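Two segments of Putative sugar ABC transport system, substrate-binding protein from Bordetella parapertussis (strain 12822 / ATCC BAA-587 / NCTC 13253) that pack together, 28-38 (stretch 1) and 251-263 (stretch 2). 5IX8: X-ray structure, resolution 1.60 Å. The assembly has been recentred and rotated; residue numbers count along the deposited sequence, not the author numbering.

Stretch 1, residues 28-38: NFYKGIAYGIV
Stretch 2, residues 251-263: SEPGVIMGRLIVQ

Stretch 1 is a helix, and the helix of 254-263 runs beside it in the same general sense, the axes crossing at -39° and approaching to 6.3 Å. Phi/psi stay near -60/-45 in both, except Phe29 (-80/-68); before Gly254, Glu252 (-118/98) and Pro253 (-83/76) are extended loop. So close a packing rests on glycine: Gly36 and Gly258 set the register, their CA atoms 4.1 Å apart. No direct hydrogen bond joins the stretches, which bury 622 Å² between them.

At the start, a water accepts a weak hydrogen bond from Gly254 N (2.9 Å) and donates to Asn28 O (2.7 Å), near the N-cap residue Pro253. Phe29 (chi1 t, chi2 65°) leaves its backbone sideways, but its ring reaches across: Glu252 (m, t, chi3 63°) lays OE1 over one face, 3.6 Å from Phe29 CE1, and selenomethionine Met257 (m, t, t) brings CE to the edge, 3.8 Å from Phe29 CE1. An ideal CB on Gly254 would lie 2.6 Å from Phe29 O, a clash. Tyr30 and Ala34 point away.

Gly32, buried and without a side chain, lies against the start of the second helix; its O receives a CA-H...O contact from Val255 CA (3.4 Å). Ile33 (m, t) continues the pattern, with Ile33 CA 3.2 Å from Gly254 O and Gly258 CA 3.5 Å from Ile33 O. An ideal CB on Gly258 would lie 2.2 Å from Ile33 O, a clash. Ile33 CG2 packs 4.3 Å from Ile261 CD1 (m, t).

Tyr35 (t, chi2 73°) swings its ring nearer, placing CD2 3.9 Å from Val255 CG1 (t), at the ring edge, and CE2 3.8 Å from Arg259 NH2 (m, t, t, chi4 -75°). Gly36 CA lies 3.4 Å from Val255 O, a fourth CA-H...O contact; an ideal CB here would come within 2.1 Å of that oxygen.

Ile37 (m, t) closes the buried apolar seam, its CG2 4.0 Å from Val262 CG2 (t) and its CD1 4.4 Å from Ile261 CG2. Val38 points away.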

ATOM      1  N   ASN A  28      -9.276  -0.685  -1.065  1.00 18.45           N
ATOM      2  CA  ASN A  28      -9.281  -1.060   0.336  1.00 17.23           C
ATOM      3  C   ASN A  28      -8.024  -0.646   1.067  1.00 16.03           C
ATOM      4  O   ASN A  28      -7.962  -0.827   2.291  1.00 17.13           O
ATOM      5  CB  ASN A  28      -9.453  -2.575   0.502  1.00 18.32           C
ATOM      6  CG  ASN A  28     -10.872  -3.000   0.299  1.00 19.55           C
ATOM      7  OD1 ASN A  28     -11.794  -2.179   0.447  1.00 20.33           O
ATOM      8  ND2 ASN A  28     -11.080  -4.274  -0.052  1.00 18.76           N
ATOM      9  N   PHE A  29      -7.011  -0.130   0.368  1.00 14.64           N
ATOM     10  CA  PHE A  29      -5.728   0.041   1.046  1.00 12.42           C
ATOM     11  C   PHE A  29      -5.721   1.301   1.896  1.00 11.93           C
ATOM     12  O   PHE A  29      -5.619   1.223   3.124  1.00 12.12           O
ATOM     13  CB  PHE A  29      -4.580   0.055   0.029  1.00 14.24           C
ATOM     14  CG  PHE A  29      -3.218   0.246   0.662  1.00 15.98           C
ATOM     15  CD1 PHE A  29      -2.704  -0.723   1.525  1.00 16.92           C
ATOM     16  CD2 PHE A  29      -2.484   1.413   0.450  1.00 17.75           C
ATOM     17  CE1 PHE A  29      -1.456  -0.566   2.142  1.00 17.01           C
ATOM     18  CE2 PHE A  29      -1.213   1.574   1.040  1.00 19.55           C
ATOM     19  CZ  PHE A  29      -0.702   0.576   1.888  1.00 18.68           C
ATOM     20  N   TYR A  30      -5.761   2.480   1.272  1.00 12.48           N
ATOM     21  CA  TYR A  30      -5.782   3.679   2.115  1.00 12.86           C
ATOM     22  C   TYR A  30      -7.052   3.750   2.940  1.00 13.12           C
ATOM     23  O   TYR A  30      -7.027   4.264   4.072  1.00 13.89           O
ATOM     24  CB  TYR A  30      -5.654   4.965   1.284  1.00 13.06           C
ATOM     25  CG  TYR A  30      -4.452   4.953   0.360  1.00 13.01           C
ATOM     26  CD1 TYR A  30      -3.148   5.047   0.863  1.00 14.14           C
ATOM     27  CD2 TYR A  30      -4.609   4.874  -1.019  1.00 13.45           C
ATOM     28  CE1 TYR A  30      -2.040   5.022   0.001  1.00 14.72           C
ATOM     29  CE2 TYR A  30      -3.473   4.834  -1.884  1.00 13.97           C
ATOM     30  CZ  TYR A  30      -2.210   4.922  -1.351  1.00 15.41           C
ATOM     31  OH  TYR A  30      -1.091   4.882  -2.138  1.00 15.65           O
ATOM     32  N   LYS A  31      -8.171   3.272   2.391  1.00 13.75           N
ATOM     33  CA  LYS A  31      -9.401   3.274   3.179  1.00 12.74           C
ATOM     34  C   LYS A  31      -9.264   2.354   4.391  1.00 12.67           C
ATOM     35  O   LYS A  31      -9.750   2.673   5.480  1.00 13.38           O
ATOM     36  CB  LYS A  31     -10.602   2.876   2.292  1.00 14.66           C
ATOM     37  CG  LYS A  31     -11.936   3.110   2.969  1.00 15.93           C
ATOM     38  CD  LYS A  31     -13.127   2.490   2.191  1.00 17.85           C
ATOM     39  CE  LYS A  31     -13.182   3.016   0.812  1.00 23.70           C
ATOM     40  NZ  LYS A  31     -14.293   2.440  -0.008  1.00 26.45           N
ATOM     41  N   GLY A  32      -8.583   1.211   4.223  1.00 12.84           N
ATOM     42  CA  GLY A  32      -8.252   0.369   5.368  1.00 12.72           C
ATOM     43  C   GLY A  32      -7.400   1.076   6.409  1.00 12.01           C
ATOM     44  O   GLY A  32      -7.647   0.971   7.619  1.00 12.80           O
ATOM     45  N   ILE A  33      -6.350   1.764   5.965  1.00 11.99           N
ATOM     46  CA  ILE A  33      -5.539   2.515   6.915  1.00 12.07           C
ATOM     47  C   ILE A  33      -6.403   3.504   7.683  1.00 11.80           C
ATOM     48  O   ILE A  33      -6.341   3.582   8.923  1.00 11.43           O
ATOM     49  CB  ILE A  33      -4.381   3.225   6.197  1.00 13.67           C
ATOM     50  CG1 ILE A  33      -3.469   2.200   5.530  1.00 13.40           C
ATOM     51  CG2 ILE A  33      -3.661   4.125   7.191  1.00 14.19           C
ATOM     52  CD1 ILE A  33      -2.395   2.847   4.694  1.00 13.99           C
ATOM     53  N   ALA A  34      -7.249   4.249   6.962  1.00 12.82           N
ATOM     54  CA  ALA A  34      -8.113   5.239   7.609  1.00 12.78           C
ATOM     55  C   ALA A  34      -9.067   4.578   8.598  1.00 13.10           C
ATOM     56  O   ALA A  34      -9.218   5.061   9.721  1.00 13.64           O
ATOM     57  CB  ALA A  34      -8.901   6.038   6.570  1.00 12.57           C
ATOM     58  N   TYR A  35      -9.681   3.445   8.209  1.00 11.75           N
ATOM     59  CA  TYR A  35     -10.535   2.699   9.133  1.00 12.11           C
ATOM     60  C   TYR A  35      -9.748   2.241  10.371  1.00 11.99           C
ATOM     61  O   TYR A  35     -10.231   2.353  11.509  1.00 12.31           O
ATOM     62  CB  TYR A  35     -11.164   1.486   8.434  1.00 12.94           C
ATOM     63  CG  TYR A  35     -11.832   0.605   9.447  1.00 13.86           C
ATOM     64  CD1 TYR A  35     -13.027   1.004  10.050  1.00 13.99           C
ATOM     65  CD2 TYR A  35     -11.246  -0.601   9.854  1.00 15.65           C
ATOM     66  CE1 TYR A  35     -13.606   0.221  11.041  1.00 15.28           C
ATOM     67  CE2 TYR A  35     -11.825  -1.389  10.842  1.00 15.16           C
ATOM     68  CZ  TYR A  35     -13.025  -0.966  11.419  1.00 17.08           C
ATOM     69  OH  TYR A  35     -13.663  -1.723  12.383  1.00 20.65           O
ATOM     70  N   GLY A  36      -8.547   1.681  10.167  1.00 11.64           N
ATOM     71  CA  GLY A  36      -7.767   1.201  11.307  1.00 10.17           C
ATOM     72  C   GLY A  36      -7.433   2.323  12.260  1.00  9.81           C
ATOM     73  O   GLY A  36      -7.507   2.158  13.484  1.00 11.47           O
ATOM     74  N   ILE A  37      -7.110   3.504  11.715  1.00 10.20           N
ATOM     75  CA  ILE A  37      -6.838   4.646  12.589  1.00 10.18           C
ATOM     76  C   ILE A  37      -8.088   5.044  13.370  1.00 10.14           C
ATOM     77  O   ILE A  37      -8.048   5.239  14.595  1.00 10.34           O
ATOM     78  CB  ILE A  37      -6.302   5.830  11.767  1.00 10.19           C
ATOM     79  CG1 ILE A  37      -4.905   5.481  11.214  1.00  9.36           C
ATOM     80  CG2 ILE A  37      -6.231   7.087  12.644  1.00 10.54           C
ATOM     81  CD1 ILE A  37      -4.370   6.575  10.267  1.00 10.45           C
ATOM     82  N   VAL A  38      -9.203   5.226  12.663  1.00  9.98           N
ATOM     83  CA  VAL A  38     -10.438   5.700  13.307  1.00 10.30           C
ATOM     84  C   VAL A  38     -10.939   4.695  14.342  1.00 11.56           C
ATOM     85  O   VAL A  38     -11.297   5.050  15.482  1.00 12.91           O
ATOM     86  CB  VAL A  38     -11.496   5.978  12.229  1.00 11.51           C
ATOM     87  CG1 VAL A  38     -12.869   6.190  12.887  1.00 14.33           C
ATOM     88  CG2 VAL A  38     -11.072   7.183  11.422  1.00 12.18           C
ATOM     89  N   SER A 251      -1.205  -9.693   0.102  1.00 13.65           N
ATOM     90  CA  SER A 251      -2.054  -9.030   1.099  1.00 14.56           C
ATOM     91  C   SER A 251      -1.412  -7.706   1.506  1.00 15.30           C
ATOM     92  O   SER A 251      -0.224  -7.667   1.809  1.00 18.16           O
ATOM     93  CB  SER A 251      -2.231  -9.942   2.335  1.00 16.20           C
ATOM     94  OG  SER A 251      -2.798  -9.261   3.463  1.00 17.83           O
ATOM     95  N   GLU A 252      -2.177  -6.614   1.491  1.00 13.66           N
ATOM     96  CA  GLU A 252      -1.715  -5.343   2.046  1.00 13.92           C
ATOM     97  C   GLU A 252      -2.634  -4.975   3.201  1.00 15.23           C
ATOM     98  O   GLU A 252      -3.757  -4.489   2.977  1.00 16.32           O
ATOM     99  CB  GLU A 252      -1.696  -4.258   0.980  1.00 14.21           C
ATOM    100  CG  GLU A 252      -0.615  -4.558  -0.062  1.00 17.44           C
ATOM    101  CD  GLU A 252      -0.391  -3.410  -1.036  1.00 19.91           C
ATOM    102  OE1 GLU A 252       0.033  -2.313  -0.601  1.00 21.02           O
ATOM    103  OE2 GLU A 252      -0.655  -3.595  -2.245  1.00 20.92           O
ATOM    104  N   PRO A 253      -2.244  -5.249   4.417  1.00 16.47           N
ATOM    105  CA  PRO A 253      -3.163  -5.139   5.565  1.00 16.59           C
ATOM    106  C   PRO A 253      -3.274  -3.710   6.098  1.00 15.32           C
ATOM    107  O   PRO A 253      -2.727  -3.350   7.129  1.00 14.58           O
ATOM    108  CB  PRO A 253      -2.529  -6.090   6.584  1.00 19.13           C
ATOM    109  CG  PRO A 253      -1.100  -6.004   6.296  1.00 19.13           C
ATOM    110  CD  PRO A 253      -0.978  -5.893   4.795  1.00 18.56           C
ATOM    111  N   GLY A 254      -4.016  -2.875   5.360  1.00 14.02           N
ATOM    112  CA  GLY A 254      -4.119  -1.467   5.717  1.00 12.75           C
ATOM    113  C   GLY A 254      -4.716  -1.274   7.100  1.00 12.31           C
ATOM    114  O   GLY A 254      -4.351  -0.342   7.814  1.00 11.13           O
ATOM    115  N   VAL A 255      -5.689  -2.122   7.464  1.00 11.99           N
ATOM    116  CA  VAL A 255      -6.397  -1.936   8.726  1.00 11.20           C
ATOM    117  C   VAL A 255      -5.423  -2.076   9.879  1.00 10.16           C
ATOM    118  O   VAL A 255      -5.378  -1.227  10.765  1.00 11.59           O
ATOM    119  CB  VAL A 255      -7.560  -2.931   8.864  1.00 13.26           C
ATOM    120  CG1 VAL A 255      -8.146  -2.868  10.275  1.00 14.91           C
ATOM    121  CG2 VAL A 255      -8.649  -2.642   7.831  1.00 13.16           C
ATOM    122  N   ILE A 256      -4.590  -3.122   9.865  1.00 11.13           N
ATOM    123  CA  ILE A 256      -3.662  -3.264  10.997  1.00 11.44           C
ATOM    124  C   ILE A 256      -2.623  -2.134  10.985  1.00 11.27           C
ATOM    125  O   ILE A 256      -2.192  -1.671  12.057  1.00 11.56           O
ATOM    126  CB  ILE A 256      -3.024  -4.673  11.061  1.00 14.22           C
ATOM    127  CG1 ILE A 256      -2.375  -4.860  12.448  1.00 16.13           C
ATOM    128  CG2 ILE A 256      -1.993  -4.896   9.960  1.00 14.63           C
ATOM    129  CD1 ILE A 256      -1.912  -6.252  12.767  1.00 16.24           C
HETATM  130  N   MSE A 257      -2.252  -1.621   9.803  1.00 10.37           N
HETATM  131  CA  MSE A 257      -1.291  -0.520   9.760  1.00 12.00           C
HETATM  132  C   MSE A 257      -1.868   0.693  10.458  1.00 11.74           C
HETATM  133  O   MSE A 257      -1.165   1.364  11.227  1.00 11.88           O
HETATM  134  CB  MSE A 257      -0.915  -0.139   8.335  1.00 13.64           C
HETATM  135  CG  MSE A 257      -0.174  -1.210   7.581  1.00 14.76           C
HETATM  136 SE   MSE A 257       0.155  -0.620   5.714  0.62 17.18          SE
HETATM  137  CE  MSE A 257       0.363  -2.382   4.970  1.00 19.41           C
ATOM    138  N   GLY A 258      -3.161   0.953  10.219  1.00 11.40           N
ATOM    139  CA  GLY A 258      -3.816   2.078  10.878  1.00 10.86           C
ATOM    140  C   GLY A 258      -3.876   1.912  12.386  1.00 10.94           C
ATOM    141  O   GLY A 258      -3.632   2.856  13.131  1.00 10.70           O
ATOM    142  N   ARG A 259      -4.223   0.708  12.855  1.00 10.52           N
ATOM    143  CA  ARG A 259      -4.248   0.463  14.298  1.00 11.14           C
ATOM    144  C   ARG A 259      -2.876   0.664  14.898  1.00 11.42           C
ATOM    145  O   ARG A 259      -2.736   1.234  15.995  1.00 11.28           O
ATOM    146  CB  ARG A 259      -4.738  -0.949  14.596  1.00 10.70           C
ATOM    147  CG  ARG A 259      -6.119  -1.262  14.062  1.00 10.37           C
ATOM    148  CD  ARG A 259      -6.616  -2.570  14.714  1.00 11.20           C
ATOM    149  NE  ARG A 259      -7.911  -2.952  14.183  1.00 12.32           N
ATOM    150  CZ  ARG A 259      -9.054  -2.352  14.510  1.00 13.12           C
ATOM    151  NH1 ARG A 259      -9.076  -1.364  15.427  1.00 13.59           N
ATOM    152  NH2 ARG A 259     -10.178  -2.754  13.925  1.00 15.10           N
ATOM    153  N   LEU A 260      -1.853   0.144  14.224  1.00 10.88           N
ATOM    154  CA  LEU A 260      -0.503   0.304  14.732  1.00 10.45           C
ATOM    155  C   LEU A 260      -0.086   1.764  14.773  1.00  9.51           C
ATOM    156  O   LEU A 260       0.587   2.179  15.704  1.00  9.79           O
ATOM    157  CB  LEU A 260       0.474  -0.505  13.886  1.00 11.80           C
ATOM    158  CG  LEU A 260       0.311  -2.009  13.993  1.00 12.55           C
ATOM    159  CD1 LEU A 260       1.121  -2.720  12.902  1.00 14.08           C
ATOM    160  CD2 LEU A 260       0.708  -2.525  15.391  1.00 12.80           C
ATOM    161  N   ILE A 261      -0.476   2.561  13.784  1.00  9.92           N
ATOM    162  CA  ILE A 261      -0.139   3.988  13.837  1.00 10.13           C
ATOM    163  C   ILE A 261      -0.646   4.626  15.128  1.00 10.90           C
ATOM    164  O   ILE A 261       0.061   5.402  15.785  1.00 11.03           O
ATOM    165  CB  ILE A 261      -0.688   4.688  12.577  1.00 10.04           C
ATOM    166  CG1 ILE A 261       0.236   4.324  11.380  1.00 10.77           C
ATOM    167  CG2 ILE A 261      -0.783   6.188  12.791  1.00 12.50           C
ATOM    168  CD1 ILE A 261      -0.400   4.581  10.017  1.00 12.48           C
ATOM    169  N   VAL A 262      -1.875   4.307  15.519  1.00  9.75           N
ATOM    170  CA  VAL A 262      -2.423   4.859  16.760  1.00  9.43           C
ATOM    171  C   VAL A 262      -1.630   4.370  17.970  1.00  8.84           C
ATOM    172  O   VAL A 262      -1.281   5.154  18.876  1.00  9.98           O
ATOM    173  CB  VAL A 262      -3.916   4.503  16.879  1.00  9.58           C
ATOM    174  CG1 VAL A 262      -4.466   4.880  18.259  1.00  9.98           C
ATOM    175  CG2 VAL A 262      -4.690   5.212  15.774  1.00  9.91           C
ATOM    176  N   GLN A 263      -1.351   3.058  18.025  1.00  9.51           N
ATOM    177  CA  GLN A 263      -0.661   2.527  19.201  1.00  9.86           C
ATOM    178  C   GLN A 263       0.771   3.054  19.304  1.00 11.03           C
ATOM    179  O   GLN A 263       1.279   3.279  20.418  1.00 11.73           O
ATOM    180  CB  GLN A 263      -0.675   0.995  19.176  1.00 10.08           C
ATOM    181  CG  GLN A 263      -2.094   0.445  19.423  1.00 12.45           C
ATOM    182  CD  GLN A 263      -2.557   0.744  20.842  1.00 14.78           C
ATOM    183  OE1 GLN A 263      -1.737   0.878  21.742  1.00 13.91           O
ATOM    184  NE2 GLN A 263      -3.866   0.873  21.045  1.00 16.91           N
TER
HETATM  185  O   HOH W   1      -6.510  -2.413   3.886  1.00 22.43           O